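Local coordinates for gram-negative insecticidal protein (Chromobacterium piscinae, PDB 6FBM) that is an insecticidal toxin of the MACPF family that probably acts by forming pores in target-cell membranes, at residues Gly178-Met192 with Ser227-Gly241. Residues are numbered along the deposited sequence; the frame is centred on the assembly and turned at random.
Sequences GGRLDYSAASKTLKM and SFRSNSTIRLTATGG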
loop_
_atom_site.group_PDB
_atom_site.type_symbol
_atom_site.label_atom_id
_atom_site.label_comp_id
_atom_site.label_asym_id
_atom_site.label_seq_id
_atom_site.Cartn_x
_atom_site.Cartn_y
_atom_site.Cartn_z
ATOM N N GLY A 178 7.212 1.145 24.972
ATOM C CA GLY A 178 7.708 2.123 24.018
ATOM C C GLY A 178 8.941 1.603 23.313
ATOM O O GLY A 178 8.940 0.495 22.790
ATOM N N GLY A 179 10.012 2.393 23.308
ATOM C CA GLY A 179 11.303 1.892 22.830
ATOM C C GLY A 179 12.427 2.341 23.690
ATOM O O GLY A 179 12.374 3.405 24.290
ATOM N N ARG A 180 13.461 1.525 23.752
ATOM C CA ARG A 180 14.634 1.792 24.588
ATOM C C ARG A 180 15.870 1.687 23.728
ATOM O O ARG A 180 15.955 0.766 22.904
ATOM C CB ARG A 180 14.741 0.721 25.655
ATOM C CG ARG A 180 15.763 1.001 26.732
ATOM C CD ARG A 180 15.711 -0.042 27.844
ATOM N NE ARG A 180 16.582 -1.167 27.535
ATOM C CZ ARG A 180 16.248 -2.451 27.425
ATOM N NH1 ARG A 180 15.013 -2.898 27.574
ATOM N NH2 ARG A 180 17.203 -3.327 27.161
ATOM N N LEU A 181 16.844 2.572 23.941
ATOM C CA LEU A 181 18.169 2.375 23.370
ATOM C C LEU A 181 19.159 2.131 24.484
ATOM O O LEU A 181 19.125 2.820 25.496
ATOM C CB LEU A 181 18.589 3.589 22.563
ATOM C CG LEU A 181 17.759 3.865 21.311
ATOM C CD1 LEU A 181 18.352 5.056 20.589
ATOM C CD2 LEU A 181 17.684 2.662 20.378
ATOM N N ASP A 182 20.023 1.134 24.276
ATOM C CA ASP A 182 21.104 0.767 25.179
ATOM C C ASP A 182 22.407 1.066 24.491
ATOM O O ASP A 182 22.775 0.393 23.531
ATOM C CB ASP A 182 21.074 -0.712 25.459
ATOM C CG ASP A 182 19.930 -1.104 26.357
ATOM O OD1 ASP A 182 19.248 -0.214 26.847
ATOM O OD2 ASP A 182 19.683 -2.308 26.557
ATOM N N TYR A 183 23.103 2.100 24.958
ATOM C CA TYR A 183 24.405 2.468 24.445
ATOM C C TYR A 183 25.363 1.886 25.434
ATOM O O TYR A 183 25.568 2.439 26.517
ATOM C CB TYR A 183 24.480 3.987 24.392
ATOM C CG TYR A 183 25.732 4.593 23.790
ATOM C CD1 TYR A 183 25.970 4.540 22.431
ATOM C CD2 TYR A 183 26.607 5.306 24.578
ATOM C CE1 TYR A 183 27.096 5.128 21.900
ATOM C CE2 TYR A 183 27.720 5.914 24.037
ATOM C CZ TYR A 183 27.959 5.828 22.701
ATOM O OH TYR A 183 29.065 6.434 22.181
ATOM N N SER A 184 25.926 0.739 25.090
ATOM C CA SER A 184 26.781 0.007 26.036
ATOM C C SER A 184 28.250 0.088 25.633
ATOM O O SER A 184 28.593 -0.089 24.451
ATOM C CB SER A 184 26.319 -1.447 26.171
ATOM O OG SER A 184 26.570 -2.166 24.989
ATOM N N ALA A 185 29.117 0.345 26.617
ATOM C CA ALA A 185 30.531 0.579 26.318
ATOM C C ALA A 185 31.426 -0.204 27.251
ATOM O O ALA A 185 31.252 -0.177 28.492
ATOM C CB ALA A 185 30.874 2.065 26.368
ATOM N N ALA A 186 32.374 -0.916 26.640
ATOM C CA ALA A 186 33.515 -1.467 27.345
ATOM C C ALA A 186 34.675 -0.502 27.114
ATOM O O ALA A 186 35.240 -0.465 26.016
ATOM C CB ALA A 186 33.854 -2.836 26.801
ATOM N N SER A 187 35.009 0.289 28.137
ATOM C CA SER A 187 35.980 1.362 27.978
ATOM C C SER A 187 37.295 0.971 28.659
ATOM O O SER A 187 37.297 0.447 29.782
ATOM C CB SER A 187 35.443 2.650 28.584
ATOM O OG SER A 187 34.343 3.151 27.856
ATOM N N LYS A 188 38.395 1.243 27.963
ATOM C CA LYS A 188 39.723 1.145 28.503
ATOM C C LYS A 188 40.062 2.538 29.040
ATOM O O LYS A 188 40.663 3.351 28.326
ATOM C CB LYS A 188 40.675 0.718 27.376
ATOM C CG LYS A 188 40.728 -0.810 27.244
ATOM C CD LYS A 188 40.968 -1.456 25.880
ATOM C CE LYS A 188 41.782 -0.643 24.906
ATOM N NZ LYS A 188 42.376 -1.545 23.863
ATOM N N THR A 189 39.664 2.834 30.277
ATOM C CA THR A 189 39.765 4.211 30.776
ATOM C C THR A 189 41.203 4.702 30.958
ATOM O O THR A 189 41.482 5.884 30.841
ATOM C CB THR A 189 39.019 4.463 32.126
ATOM O OG1 THR A 189 39.482 3.574 33.132
ATOM C CG2 THR A 189 37.545 4.288 31.999
ATOM N N LEU A 190 42.118 3.780 31.229
ATOM C CA LEU A 190 43.529 4.087 31.402
ATOM C C LEU A 190 44.165 4.653 30.128
ATOM O O LEU A 190 45.239 5.256 30.193
ATOM C CB LEU A 190 44.315 2.876 31.901
ATOM C CG LEU A 190 43.795 2.113 33.111
ATOM C CD1 LEU A 190 44.717 0.953 33.438
ATOM C CD2 LEU A 190 43.514 3.023 34.296
ATOM N N LYS A 191 43.511 4.486 28.984
ATOM C CA LYS A 191 43.940 5.124 27.731
ATOM C C LYS A 191 43.229 6.442 27.417
ATOM O O LYS A 191 43.334 6.930 26.297
ATOM C CB LYS A 191 43.750 4.154 26.561
ATOM C CG LYS A 191 44.428 2.810 26.761
ATOM C CD LYS A 191 44.553 2.023 25.471
ATOM C CE LYS A 191 45.647 2.515 24.549
ATOM N NZ LYS A 191 45.296 2.123 23.159
ATOM N N MET A 192 42.582 7.064 28.401
ATOM C CA MET A 192 41.470 7.983 28.123
ATOM C C MET A 192 41.453 9.375 28.798
ATOM O O MET A 192 40.362 9.891 29.097
ATOM C CB MET A 192 40.166 7.230 28.453
ATOM C CG MET A 192 39.208 7.005 27.329
ATOM S SD MET A 192 37.630 6.438 27.992
ATOM C CE MET A 192 36.959 7.958 28.649
ATOM N N SER A 227 37.953 10.430 22.591
ATOM C CA SER A 227 38.776 9.548 23.404
ATOM C C SER A 227 37.990 8.314 23.888
ATOM O O SER A 227 38.469 7.180 23.827
ATOM C CB SER A 227 39.309 10.331 24.596
ATOM O OG SER A 227 40.365 9.635 25.198
ATOM N N PHE A 228 36.773 8.561 24.362
ATOM C CA PHE A 228 35.842 7.501 24.790
ATOM C C PHE A 228 35.564 6.514 23.662
ATOM O O PHE A 228 35.735 5.305 23.810
ATOM C CB PHE A 228 34.546 8.139 25.339
ATOM C CG PHE A 228 33.419 7.181 25.564
ATOM C CD1 PHE A 228 33.362 6.392 26.698
ATOM C CD2 PHE A 228 32.383 7.088 24.642
ATOM C CE1 PHE A 228 32.288 5.511 26.896
ATOM C CE2 PHE A 228 31.318 6.228 24.834
ATOM C CZ PHE A 228 31.273 5.433 25.957
ATOM N N ARG A 229 35.165 7.051 22.524
ATOM C CA ARG A 229 34.796 6.230 21.393
ATOM C C ARG A 229 35.938 5.387 20.837
ATOM O O ARG A 229 35.761 4.193 20.609
ATOM C CB ARG A 229 34.184 7.092 20.281
ATOM C CG ARG A 229 32.825 7.664 20.644
ATOM C CD ARG A 229 32.177 8.399 19.481
ATOM N NE ARG A 229 30.951 9.045 19.922
ATOM C CZ ARG A 229 30.196 9.841 19.167
ATOM N NH1 ARG A 229 30.527 10.090 17.898
ATOM N NH2 ARG A 229 29.111 10.413 19.694
ATOM N N SER A 230 37.092 6.000 20.613
ATOM C CA SER A 230 38.227 5.282 20.023
ATOM C C SER A 230 38.959 4.350 21.011
ATOM O O SER A 230 39.689 3.458 20.571
ATOM C CB SER A 230 39.189 6.227 19.267
ATOM O OG SER A 230 39.558 7.300 20.059
ATOM N N ASN A 231 38.735 4.521 22.317
ATOM C CA ASN A 231 39.221 3.557 23.328
ATOM C C ASN A 231 38.124 2.731 24.012
ATOM O O ASN A 231 38.353 2.183 25.101
ATOM C CB ASN A 231 40.067 4.274 24.378
ATOM C CG ASN A 231 41.266 4.972 23.777
ATOM O OD1 ASN A 231 41.408 6.202 23.886
ATOM N ND2 ASN A 231 42.114 4.206 23.106
ATOM N N SER A 232 36.946 2.626 23.387
ATOM C CA SER A 232 35.900 1.690 23.857
ATOM C C SER A 232 35.355 0.837 22.729
ATOM O O SER A 232 35.325 1.237 21.580
ATOM C CB SER A 232 34.722 2.425 24.522
ATOM O OG SER A 232 35.156 3.338 25.505
ATOM N N THR A 233 34.915 -0.357 23.096
ATOM C CA THR A 233 33.985 -1.135 22.279
ATOM C C THR A 233 32.550 -0.697 22.648
ATOM O O THR A 233 32.108 -0.819 23.806
ATOM C CB THR A 233 34.158 -2.640 22.520
ATOM O OG1 THR A 233 35.544 -2.989 22.425
ATOM C CG2 THR A 233 33.362 -3.432 21.494
ATOM N N ILE A 234 31.837 -0.200 21.635
ATOM C CA ILE A 234 30.547 0.438 21.806
ATOM C C ILE A 234 29.500 -0.311 20.976
ATOM O O ILE A 234 29.712 -0.603 19.804
ATOM C CB ILE A 234 30.632 1.932 21.411
ATOM C CG1 ILE A 234 31.563 2.648 22.382
ATOM C CG2 ILE A 234 29.252 2.612 21.501
ATOM C CD1 ILE A 234 31.754 4.134 22.106
ATOM N N ARG A 235 28.369 -0.611 21.607
ATOM C CA ARG A 235 27.206 -1.172 20.920
ATOM C C ARG A 235 25.962 -0.351 21.216
ATOM O O ARG A 235 25.864 0.307 22.268
ATOM C CB ARG A 235 26.998 -2.621 21.346
ATOM C CG ARG A 235 28.047 -3.555 20.779
ATOM C CD ARG A 235 27.992 -4.913 21.412
ATOM N NE ARG A 235 28.921 -5.871 20.817
ATOM C CZ ARG A 235 28.988 -7.173 21.141
ATOM N NH1 ARG A 235 28.209 -7.679 22.096
ATOM N NH2 ARG A 235 29.871 -7.971 20.538
ATOM N N LEU A 236 25.041 -0.372 20.259
ATOM C CA LEU A 236 23.729 0.234 20.404
ATOM C C LEU A 236 22.667 -0.849 20.156
ATOM O O LEU A 236 22.594 -1.386 19.061
ATOM C CB LEU A 236 23.566 1.371 19.408
ATOM C CG LEU A 236 22.298 2.200 19.570
ATOM C CD1 LEU A 236 22.227 2.859 20.931
ATOM C CD2 LEU A 236 22.281 3.263 18.487
ATOM N N THR A 237 21.878 -1.177 21.180
ATOM C CA THR A 237 20.812 -2.160 21.070
ATOM C C THR A 237 19.459 -1.496 21.339
ATOM O O THR A 237 19.297 -0.745 22.311
ATOM C CB THR A 237 21.030 -3.307 22.059
ATOM O OG1 THR A 237 22.311 -3.872 21.823
ATOM C CG2 THR A 237 20.030 -4.428 21.846
ATOM N N ALA A 238 18.495 -1.784 20.471
ATOM C CA ALA A 238 17.173 -1.191 20.561
ATOM C C ALA A 238 16.200 -2.259 21.045
ATOM O O ALA A 238 16.184 -3.357 20.515
ATOM C CB ALA A 238 16.749 -0.651 19.212
ATOM N N THR A 239 15.409 -1.938 22.045
ATOM C CA THR A 239 14.293 -2.794 22.426
ATOM C C THR A 239 13.053 -1.998 22.118
ATOM O O THR A 239 12.819 -0.971 22.741
ATOM C CB THR A 239 14.329 -3.163 23.913
ATOM O OG1 THR A 239 15.580 -3.756 24.195
ATOM C CG2 THR A 239 13.272 -4.155 24.232
ATOM N N GLY A 240 12.287 -2.474 21.140
ATOM C CA GLY A 240 11.108 -1.784 20.653
ATOM C C GLY A 240 11.559 -0.754 19.644
ATOM O O GLY A 240 12.735 -0.487 19.507
ATOM N N GLY A 241 10.615 -0.166 18.941
ATOM C CA GLY A 241 10.944 0.781 17.880
ATOM C C GLY A 241 11.197 0.092 16.562
ATOM O O GLY A 241 11.242 -1.142 16.468
HETATM O O HOH W 1 17.919 -2.395 24.248
HETATM O O HOH W 2 42.822 8.796 23.507
#
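Tyr-183 and Phe-228 approach from opposite directions, and CZ and OH of the tyrosine come in at the edge of the Phe-228 ring, near its plane, with OH of Tyr-183 3.5 Å from CE2 of Phe-228. The tyrosine swings out with CG anti to its backbone N (chi1 -176°), which sets its ring slantwise across Ile-234, CE1 to CG2 3.3 Å, and leaves OH to bond Ser-205 of helix 198-209. CB of Ala-185 presses on CZ of Phe-228 (3.4 Å), while Met-192 runs alongside Phe-228, SD 3.8 Å from its CA and the methyl by CB, near the ring plane. Beneath these groups, strands 179-187 and 232-239 run antiparallel, paired by reciprocal backbone bonds from Arg-180/Thr-239 to Ala-186/Thr-233; they belong to the bent central sheet of the MACPF domain, with strand 120-134 on the far side of 179-187. Helices 198-209 and 246-250 pack on the Tyr-183 face. On the reverse face, Arg-180 lies alongside Thr-239, whose OG1 sits 3.1 Å above the guanidinium plane. Bent at chi3 (89°), the arginine grips Asp-182 side-on, NE to OD1 2.9 Å and NH2 to OD2 2.7 Å, holding both groups' rotation. A water joins Thr-239 OG1 to Asp-182 OD2 and the Thr-237 carbonyl, the latter two weakly. Next to the Ser-187/Ser-232 pair, Lys-188 N donates almost straight to Asn-231 O (172°).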